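Local coordinates for protein HicA3 Toxin (Yersinia pestis, PDB 4P78) that probably acts as an mRNA-cleaving toxin of the HicA family, held in complex with its partner antitoxin HicB3, at residues E5-L10 with L42-K47; A13-R18 with K59-K64. One frame throughout, in Å; residues are numbered along the deposited sequence.

In the fold
Contact 1 and contact 2 lie side by side in one small alpha-beta-beta-beta-alpha fold, their centres about 11 Å apart. Along the chain their segments alternate: 5-10, 13-18, 42-47, then 59-64. Contact 1 sets helix 3-12 against strand 36-44, an outermost strand of the three-stranded antiparallel sheet; contact 2 joins the turn leading into strand 16-22, the other outermost strand, to the end of helix 51-61. Leu-10 links them, packing its CD2 on Ala-61 and Ile-63, and Arg-9 reaches Lys-64 O. Together they tie both helices to the sheet in one compact core, with HicB3 antitoxin residues packing on parts of both contacts.

Contact 1 (E5-L10 with L42-K47); sequences ELIKRL and LPYPRK
Glu-5 OE2 is gripped by two N-H groups of Arg-9, one turn further along helix 3-12: NE of Arg-9 stands 2.9 Å from OE2 and NH2 of Arg-9 2.8 Å from it. The grip is side-on, with OE2 almost in the guanidinium plane; OE2 receives NE through its anti lone pair, the one away from the other carboxylate oxygen, and is met by NH2 nearly along its C-O axis. Because both donors share one oxygen, neither bond is straight, the N-H...O angles being 143° and 147°. Arg-9 NH1 bonds to Lys-64 O, so the guanidinium is fixed from two directions, and the pairing probably favours the ionised carboxylate.

The contact with residues 42-47 is wholly apolar and rests on Leu-42, whose CG lies anti to its own carbonyl carbon and whose side chain points at the helix. Leu-10 meets it tip to tip, CD1 to CD1 of Leu-42 at 3.6 Å. Ile-7 runs past in the opposite direction, with its CG1 4.0 Å from Leu-42 CD1. Leu-6, its CG anti to the backbone N (chi1 172°), crosses obliquely and brings CD2 within 3.8 Å of Leu-42 CD2. The extended Ile-7 chain ends in a looser touch on the Tyr-44 ring, CD1 to CD1 at 4.4 Å. Pro-45, which follows a cis peptide bond, lays its CB over one face of that ring. Leu-42 also packs on Phe-25 of the HicB3 antitoxin. Such helix-on-sheet packing through buried aliphatic side chains belongs to the double-stranded-RNA-binding-domain-like fold of HicA toxins.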
ATOM      1  N   GLU C   5      -6.220   7.301 -26.661  1.00 27.22           N
ATOM      2  CA  GLU C   5      -6.475   6.065 -27.392  1.00 30.24           C
ATOM      3  C   GLU C   5      -7.378   5.103 -26.593  1.00 31.04           C
ATOM      4  O   GLU C   5      -8.227   4.419 -27.175  1.00 33.17           O
ATOM      5  CB  GLU C   5      -5.172   5.360 -27.761  1.00 28.54           C
ATOM      6  CG  GLU C   5      -5.409   4.168 -28.679  1.00 35.53           C
ATOM      7  CD  GLU C   5      -4.162   3.352 -28.938  1.00 43.22           C
ATOM      8  OE1 GLU C   5      -3.047   3.913 -28.847  1.00 44.64           O
ATOM      9  OE2 GLU C   5      -4.301   2.145 -29.237  1.00 47.53           O
ATOM     10  N   LEU C   6      -7.208   5.061 -25.271  1.00 27.44           N
ATOM     11  CA  LEU C   6      -8.057   4.217 -24.421  1.00 26.13           C
ATOM     12  C   LEU C   6      -9.518   4.663 -24.494  1.00 24.86           C
ATOM     13  O   LEU C   6     -10.418   3.842 -24.647  1.00 22.83           O
ATOM     14  CB  LEU C   6      -7.569   4.239 -22.961  1.00 25.20           C
ATOM     15  CG  LEU C   6      -8.489   3.548 -21.936  1.00 27.43           C
ATOM     16  CD1 LEU C   6      -8.839   2.136 -22.381  1.00 20.66           C
ATOM     17  CD2 LEU C   6      -7.840   3.532 -20.538  1.00 25.37           C
ATOM     18  N   ILE C   7      -9.740   5.969 -24.385  1.00 24.40           N
ATOM     19  CA  ILE C   7     -11.078   6.552 -24.514  1.00 28.05           C
ATOM     20  C   ILE C   7     -11.724   6.197 -25.866  1.00 28.16           C
ATOM     21  O   ILE C   7     -12.899   5.821 -25.930  1.00 26.16           O
ATOM     22  CB  ILE C   7     -11.028   8.093 -24.336  1.00 29.81           C
ATOM     23  CG1 ILE C   7     -10.656   8.455 -22.891  1.00 25.60           C
ATOM     24  CG2 ILE C   7     -12.352   8.742 -24.746  1.00 29.82           C
ATOM     25  CD1 ILE C   7     -10.596   9.948 -22.624  1.00 28.53           C
ATOM     26  N   LYS C   8     -10.955   6.281 -26.945  1.00 27.75           N
ATOM     27  CA  LYS C   8     -11.510   5.914 -28.251  1.00 28.52           C
ATOM     28  C   LYS C   8     -11.764   4.401 -28.360  1.00 27.88           C
ATOM     29  O   LYS C   8     -12.736   3.986 -28.977  1.00 26.14           O
ATOM     30  CB  LYS C   8     -10.602   6.432 -29.365  1.00 34.67           C
ATOM     31  CG  LYS C   8     -10.526   7.979 -29.355  1.00 39.64           C
ATOM     32  CD  LYS C   8      -9.195   8.537 -29.877  1.00 42.60           C
ATOM     33  CE  LYS C   8      -9.029  10.007 -29.481  1.00 46.76           C
ATOM     34  NZ  LYS C   8      -7.606  10.475 -29.558  1.00 50.71           N
ATOM     35  N   ARG C   9     -10.951   3.577 -27.699  1.00 27.68           N
ATOM     36  CA  ARG C   9     -11.271   2.151 -27.637  1.00 25.20           C
ATOM     37  C   ARG C   9     -12.538   1.894 -26.819  1.00 25.34           C
ATOM     38  O   ARG C   9     -13.310   0.982 -27.132  1.00 25.69           O
ATOM     39  CB  ARG C   9     -10.096   1.356 -27.072  1.00 29.04           C
ATOM     40  CG  ARG C   9      -8.951   1.226 -28.065  1.00 27.78           C
ATOM     41  CD  ARG C   9      -7.725   0.620 -27.427  1.00 35.28           C
ATOM     42  NE  ARG C   9      -6.600   0.594 -28.354  1.00 37.46           N
ATOM     43  CZ  ARG C   9      -6.411  -0.356 -29.257  1.00 39.49           C
ATOM     44  NH1 ARG C   9      -7.275  -1.362 -29.348  1.00 43.28           N
ATOM     45  NH2 ARG C   9      -5.365  -0.305 -30.068  1.00 38.68           N
ATOM     46  N   LEU C  10     -12.771   2.707 -25.792  1.00 23.48           N
ATOM     47  CA  LEU C  10     -13.994   2.586 -24.995  1.00 24.52           C
ATOM     48  C   LEU C  10     -15.224   3.021 -25.810  1.00 27.67           C
ATOM     49  O   LEU C  10     -16.305   2.430 -25.698  1.00 24.51           O
ATOM     50  CB  LEU C  10     -13.876   3.400 -23.702  1.00 24.48           C
ATOM     51  CG  LEU C  10     -12.965   2.785 -22.621  1.00 29.07           C
ATOM     52  CD1 LEU C  10     -12.554   3.794 -21.567  1.00 22.43           C
ATOM     53  CD2 LEU C  10     -13.681   1.623 -21.952  1.00 27.93           C
ATOM     54  N   LEU C  42     -11.692   7.399 -15.375  1.00 23.50           N
ATOM     55  CA  LEU C  42     -10.310   7.309 -15.851  1.00 24.81           C
ATOM     56  C   LEU C  42      -9.459   8.491 -15.424  1.00 22.68           C
ATOM     57  O   LEU C  42      -9.918   9.631 -15.461  1.00 24.82           O
ATOM     58  CB  LEU C  42     -10.266   7.236 -17.380  1.00 28.85           C
ATOM     59  CG  LEU C  42     -10.780   5.994 -18.082  1.00 30.15           C
ATOM     60  CD1 LEU C  42     -10.679   6.190 -19.596  1.00 28.50           C
ATOM     61  CD2 LEU C  42      -9.932   4.825 -17.615  1.00 25.05           C
ATOM     62  N   PRO C  43      -8.197   8.226 -15.044  1.00 22.56           N
ATOM     63  CA  PRO C  43      -7.230   9.319 -14.887  1.00 23.47           C
ATOM     64  C   PRO C  43      -6.924   9.944 -16.250  1.00 24.65           C
ATOM     65  O   PRO C  43      -6.839   9.216 -17.237  1.00 24.44           O
ATOM     66  CB  PRO C  43      -5.988   8.626 -14.318  1.00 20.10           C
ATOM     67  CG  PRO C  43      -6.081   7.218 -14.824  1.00 24.22           C
ATOM     68  CD  PRO C  43      -7.573   6.897 -14.897  1.00 21.38           C
ATOM     69  N   TYR C  44      -6.745  11.257 -16.315  1.00 26.52           N
ATOM     70  CA  TYR C  44      -6.519  11.899 -17.611  1.00 25.28           C
ATOM     71  C   TYR C  44      -5.803  13.237 -17.416  1.00 25.43           C
ATOM     72  O   TYR C  44      -6.098  13.972 -16.472  1.00 27.35           O
ATOM     73  CB  TYR C  44      -7.869  12.063 -18.354  1.00 28.71           C
ATOM     74  CG  TYR C  44      -7.880  13.057 -19.508  1.00 27.26           C
ATOM     75  CD1 TYR C  44      -7.651  12.647 -20.816  1.00 24.94           C
ATOM     76  CD2 TYR C  44      -8.129  14.403 -19.278  1.00 27.90           C
ATOM     77  CE1 TYR C  44      -7.658  13.554 -21.859  1.00 25.98           C
ATOM     78  CE2 TYR C  44      -8.137  15.317 -20.308  1.00 28.02           C
ATOM     79  CZ  TYR C  44      -7.901  14.891 -21.591  1.00 26.51           C
ATOM     80  OH  TYR C  44      -7.912  15.815 -22.594  1.00 25.98           O
ATOM     81  N   PRO C  45      -4.844  13.554 -18.297  1.00 26.33           N
ATOM     82  CA  PRO C  45      -4.342  12.727 -19.398  1.00 26.58           C
ATOM     83  C   PRO C  45      -3.089  11.933 -19.010  1.00 29.44           C
ATOM     84  O   PRO C  45      -2.295  12.404 -18.199  1.00 34.01           O
ATOM     85  CB  PRO C  45      -4.021  13.765 -20.470  1.00 28.57           C
ATOM     86  CG  PRO C  45      -3.538  14.963 -19.657  1.00 26.02           C
ATOM     87  CD  PRO C  45      -4.293  14.923 -18.346  1.00 27.99           C
ATOM     88  N   ARG C  46      -2.915  10.745 -19.579  1.00 25.34           N
ATOM     89  CA  ARG C  46      -1.760   9.910 -19.271  1.00 27.82           C
ATOM     90  C   ARG C  46      -1.038   9.547 -20.561  1.00 28.51           C
ATOM     91  O   ARG C  46      -1.683   9.233 -21.561  1.00 26.37           O
ATOM     92  CB  ARG C  46      -2.186   8.626 -18.536  1.00 25.75           C
ATOM     93  CG  ARG C  46      -3.089   8.847 -17.337  1.00 27.40           C
ATOM     94  CD  ARG C  46      -2.421   9.760 -16.319  1.00 32.18           C
ATOM     95  NE  ARG C  46      -1.220   9.158 -15.752  1.00 30.94           N
ATOM     96  CZ  ARG C  46      -0.380   9.796 -14.945  1.00 32.94           C
ATOM     97  NH1 ARG C  46      -0.600  11.063 -14.622  1.00 35.15           N
ATOM     98  NH2 ARG C  46       0.683   9.168 -14.466  1.00 28.14           N
ATOM     99  N   LYS C  47       0.294   9.560 -20.537  1.00 31.59           N
ATOM    100  CA  LYS C  47       1.084   9.215 -21.719  1.00 31.73           C
ATOM    101  C   LYS C  47       1.312   7.710 -21.838  1.00 31.58           C
ATOM    102  O   LYS C  47       1.731   7.214 -22.881  1.00 29.33           O
ATOM    103  CB  LYS C  47       2.440   9.929 -21.689  1.00 31.46           C
ATOM    104  CG  LYS C  47       2.351  11.437 -21.522  1.00 36.85           C
ATOM    105  CD  LYS C  47       3.047  11.868 -20.233  1.00 53.52           C
ATOM    106  CE  LYS C  47       3.719  13.231 -20.365  1.00 60.19           C
ATOM    107  NZ  LYS C  47       4.220  13.725 -19.041  1.00 58.73           N
TER

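Contact 2 (A13-R18 with K59-K64)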
ATOM      1  N   ALA C  13     -16.408   0.444 -28.025  1.00 30.09           N
ATOM      2  CA  ALA C  13     -17.148  -0.596 -27.324  1.00 31.31           C
ATOM      3  C   ALA C  13     -18.500  -0.089 -26.835  1.00 33.71           C
ATOM      4  O   ALA C  13     -19.165  -0.759 -26.033  1.00 31.92           O
ATOM      5  CB  ALA C  13     -16.328  -1.143 -26.152  1.00 28.36           C
ATOM      6  N   GLY C  14     -18.903   1.091 -27.304  1.00 27.92           N
ATOM      7  CA  GLY C  14     -20.235   1.602 -27.014  1.00 29.82           C
ATOM      8  C   GLY C  14     -20.341   2.575 -25.850  1.00 33.02           C
ATOM      9  O   GLY C  14     -21.436   3.033 -25.519  1.00 33.30           O
ATOM     10  N   TRP C  15     -19.210   2.892 -25.226  1.00 25.51           N
ATOM     11  CA  TRP C  15     -19.179   3.870 -24.145  1.00 25.90           C
ATOM     12  C   TRP C  15     -19.142   5.295 -24.695  1.00 27.75           C
ATOM     13  O   TRP C  15     -18.681   5.526 -25.811  1.00 25.48           O
ATOM     14  CB  TRP C  15     -17.959   3.618 -23.234  1.00 27.36           C
ATOM     15  CG  TRP C  15     -18.075   2.321 -22.486  1.00 28.32           C
ATOM     16  CD1 TRP C  15     -17.797   1.067 -22.964  1.00 26.81           C
ATOM     17  CD2 TRP C  15     -18.541   2.143 -21.139  1.00 24.85           C
ATOM     18  NE1 TRP C  15     -18.065   0.123 -21.996  1.00 27.24           N
ATOM     19  CE2 TRP C  15     -18.527   0.757 -20.869  1.00 27.52           C
ATOM     20  CE3 TRP C  15     -18.969   3.019 -20.136  1.00 25.27           C
ATOM     21  CZ2 TRP C  15     -18.908   0.230 -19.633  1.00 29.42           C
ATOM     22  CZ3 TRP C  15     -19.353   2.501 -18.917  1.00 27.43           C
ATOM     23  CH2 TRP C  15     -19.318   1.117 -18.672  1.00 28.19           C
ATOM     24  N   GLN C  16     -19.621   6.252 -23.903  1.00 27.11           N
ATOM     25  CA  GLN C  16     -19.575   7.659 -24.296  1.00 31.49           C
ATOM     26  C   GLN C  16     -18.934   8.490 -23.199  1.00 24.49           C
ATOM     27  O   GLN C  16     -19.140   8.210 -22.032  1.00 26.32           O
ATOM     28  CB  GLN C  16     -20.982   8.190 -24.588  1.00 29.31           C
ATOM     29  CG  GLN C  16     -21.654   7.529 -25.786  1.00 39.16           C
ATOM     30  CD  GLN C  16     -23.162   7.779 -25.846  1.00 42.22           C
ATOM     31  OE1 GLN C  16     -23.696   8.644 -25.152  1.00 33.96           O
ATOM     32  NE2 GLN C  16     -23.853   7.002 -26.678  1.00 44.86           N
ATOM     33  N   ILE C  17     -18.176   9.510 -23.579  1.00 27.27           N
ATOM     34  CA  ILE C  17     -17.671  10.494 -22.634  1.00 23.33           C
ATOM     35  C   ILE C  17     -18.843  11.185 -21.969  1.00 28.88           C
ATOM     36  O   ILE C  17     -19.725  11.732 -22.636  1.00 27.54           O
ATOM     37  CB  ILE C  17     -16.781  11.552 -23.307  1.00 25.97           C
ATOM     38  CG1 ILE C  17     -15.545  10.894 -23.926  1.00 27.76           C
ATOM     39  CG2 ILE C  17     -16.402  12.653 -22.285  1.00 25.51           C
ATOM     40  CD1 ILE C  17     -14.728  11.796 -24.854  1.00 28.16           C
ATOM     41  N   ARG C  18     -18.853  11.137 -20.645  1.00 25.03           N
ATOM     42  CA  ARG C  18     -19.864  11.804 -19.862  1.00 23.74           C
ATOM     43  C   ARG C  18     -19.386  13.232 -19.574  1.00 23.86           C
ATOM     44  O   ARG C  18     -20.098  14.211 -19.793  1.00 22.23           O
ATOM     45  CB  ARG C  18     -20.121  11.002 -18.582  1.00 25.54           C
ATOM     46  CG  ARG C  18     -21.217  11.502 -17.696  1.00 27.35           C
ATOM     47  CD  ARG C  18     -21.402  10.546 -16.483  1.00 29.29           C
ATOM     48  NE  ARG C  18     -22.161  11.195 -15.415  1.00 28.03           N
ATOM     49  CZ  ARG C  18     -21.614  11.926 -14.456  1.00 29.90           C
ATOM     50  NH1 ARG C  18     -20.293  12.084 -14.414  1.00 27.03           N
ATOM     51  NH2 ARG C  18     -22.379  12.486 -13.532  1.00 35.00           N
ATOM     52  N   LYS C  59     -11.806  -6.272 -18.981  1.00 24.31           N
ATOM     53  CA  LYS C  59     -12.633  -7.117 -18.150  1.00 24.88           C
ATOM     54  C   LYS C  59     -14.001  -6.478 -17.908  1.00 25.92           C
ATOM     55  O   LYS C  59     -15.025  -7.145 -17.994  1.00 30.39           O
ATOM     56  CB  LYS C  59     -11.908  -7.402 -16.832  1.00 28.13           C
ATOM     57  CG  LYS C  59     -12.605  -8.356 -15.931  1.00 26.52           C
ATOM     58  CD  LYS C  59     -11.694  -8.722 -14.773  1.00 28.39           C
ATOM     59  CE  LYS C  59     -12.401  -9.641 -13.806  1.00 34.43           C
ATOM     60  NZ  LYS C  59     -12.700 -10.948 -14.459  1.00 37.27           N
ATOM     61  N   ILE C  60     -14.006  -5.169 -17.671  1.00 27.88           N
ATOM     62  CA  ILE C  60     -15.209  -4.415 -17.295  1.00 26.76           C
ATOM     63  C   ILE C  60     -15.951  -3.796 -18.472  1.00 29.13           C
ATOM     64  O   ILE C  60     -17.178  -3.720 -18.477  1.00 28.25           O
ATOM     65  CB  ILE C  60     -14.836  -3.269 -16.304  1.00 36.46           C
ATOM     66  CG1 ILE C  60     -14.249  -3.859 -15.029  1.00 28.86           C
ATOM     67  CG2 ILE C  60     -16.044  -2.399 -15.978  1.00 38.50           C
ATOM     68  CD1 ILE C  60     -15.105  -4.946 -14.479  1.00 34.25           C
ATOM     69  N   ALA C  61     -15.209  -3.345 -19.477  1.00 25.84           N
ATOM     70  CA  ALA C  61     -15.820  -2.567 -20.540  1.00 26.93           C
ATOM     71  C   ALA C  61     -15.834  -3.299 -21.868  1.00 29.75           C
ATOM     72  O   ALA C  61     -16.609  -2.951 -22.757  1.00 37.09           O
ATOM     73  CB  ALA C  61     -15.107  -1.243 -20.685  1.00 28.72           C
ATOM     74  N   GLY C  62     -14.976  -4.303 -22.017  1.00 26.09           N
ATOM     75  CA  GLY C  62     -15.011  -5.132 -23.208  1.00 32.87           C
ATOM     76  C   GLY C  62     -14.330  -4.534 -24.426  1.00 33.05           C
ATOM     77  O   GLY C  62     -14.678  -4.841 -25.560  1.00 37.02           O
ATOM     78  N   ILE C  63     -13.349  -3.679 -24.188  1.00 30.77           N
ATOM     79  CA  ILE C  63     -12.580  -3.084 -25.268  1.00 32.77           C
ATOM     80  C   ILE C  63     -11.623  -4.082 -25.915  1.00 31.12           C
ATOM     81  O   ILE C  63     -11.316  -5.124 -25.338  1.00 31.70           O
ATOM     82  CB  ILE C  63     -11.760  -1.897 -24.758  1.00 31.90           C
ATOM     83  CG1 ILE C  63     -10.798  -2.362 -23.659  1.00 27.59           C
ATOM     84  CG2 ILE C  63     -12.681  -0.825 -24.215  1.00 27.27           C
ATOM     85  CD1 ILE C  63      -9.883  -1.254 -23.152  1.00 26.07           C
ATOM     86  N   LYS C  64     -11.173  -3.754 -27.123  1.00 33.64           N
ATOM     87  CA  LYS C  64     -10.026  -4.401 -27.752  1.00 34.03           C
ATOM     88  C   LYS C  64      -8.756  -3.835 -27.147  1.00 35.38           C
ATOM     89  O   LYS C  64      -8.660  -2.624 -26.956  1.00 34.68           O
ATOM     90  CB  LYS C  64      -9.995  -4.158 -29.265  1.00 37.92           C
ATOM     91  CG  LYS C  64     -11.084  -4.812 -30.066  1.00 45.86           C
ATOM     92  CD  LYS C  64     -11.133  -4.208 -31.467  1.00 52.85           C
ATOM     93  CE  LYS C  64      -9.800  -4.395 -32.196  1.00 53.23           C
ATOM     94  NZ  LYS C  64      -9.835  -3.810 -33.574  1.00 57.61           N
TER
HETATM   95  O   HOH W   1     -19.206  -3.073 -22.455  1.00 40.05           O
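The Trp-15 indole turns its N-H edge to the end of helix 51-61, with Ala-61 O at that edge near the ring plane and the Ala-61 methyl off to one side of the plane, just beyond the rim at nitrogen. Ile-40 of strand 36-44 also packs on the indole. From NE1 of Trp-15 to Ala-61 O is 3.5 Å, a weak hydrogen bond at 153°. A water on the opposite side of the ring plane from this carbonyl takes a second weak bond from NE1 of Trp-15 at 3.4 Å, so the N-H is shared between two distant acceptors. The same water donates a much shorter bond, 2.6 Å, to Ala-61 O. Ala-61 CB comes 3.5 Å from Trp-15 NE1, and CG of Trp-15, anti to its carbonyl carbon (chi1 -67°), sends the ring this way.

A Schellman motif with Gly-14 at positive phi ends helix 3-12 here, Trp-15 N bonding back to Leu-10 O, and turns the chain into strand 16-22. Gly-62, likewise at positive phi, is the first residue to leave helix 51-61, and the two helix exits meet here in the alpha-beta-beta-beta-alpha fold.

Ala-13 fits its CB against the second exit, 3.9 Å from Ala-61 O and 4.1 Å from CG2 of Ile-63. With CG1 of Ile-63 in the crowded position between N and carbonyl carbon (chi1 60°), CG2 falls beside the backbone N, where it meets Ala-13.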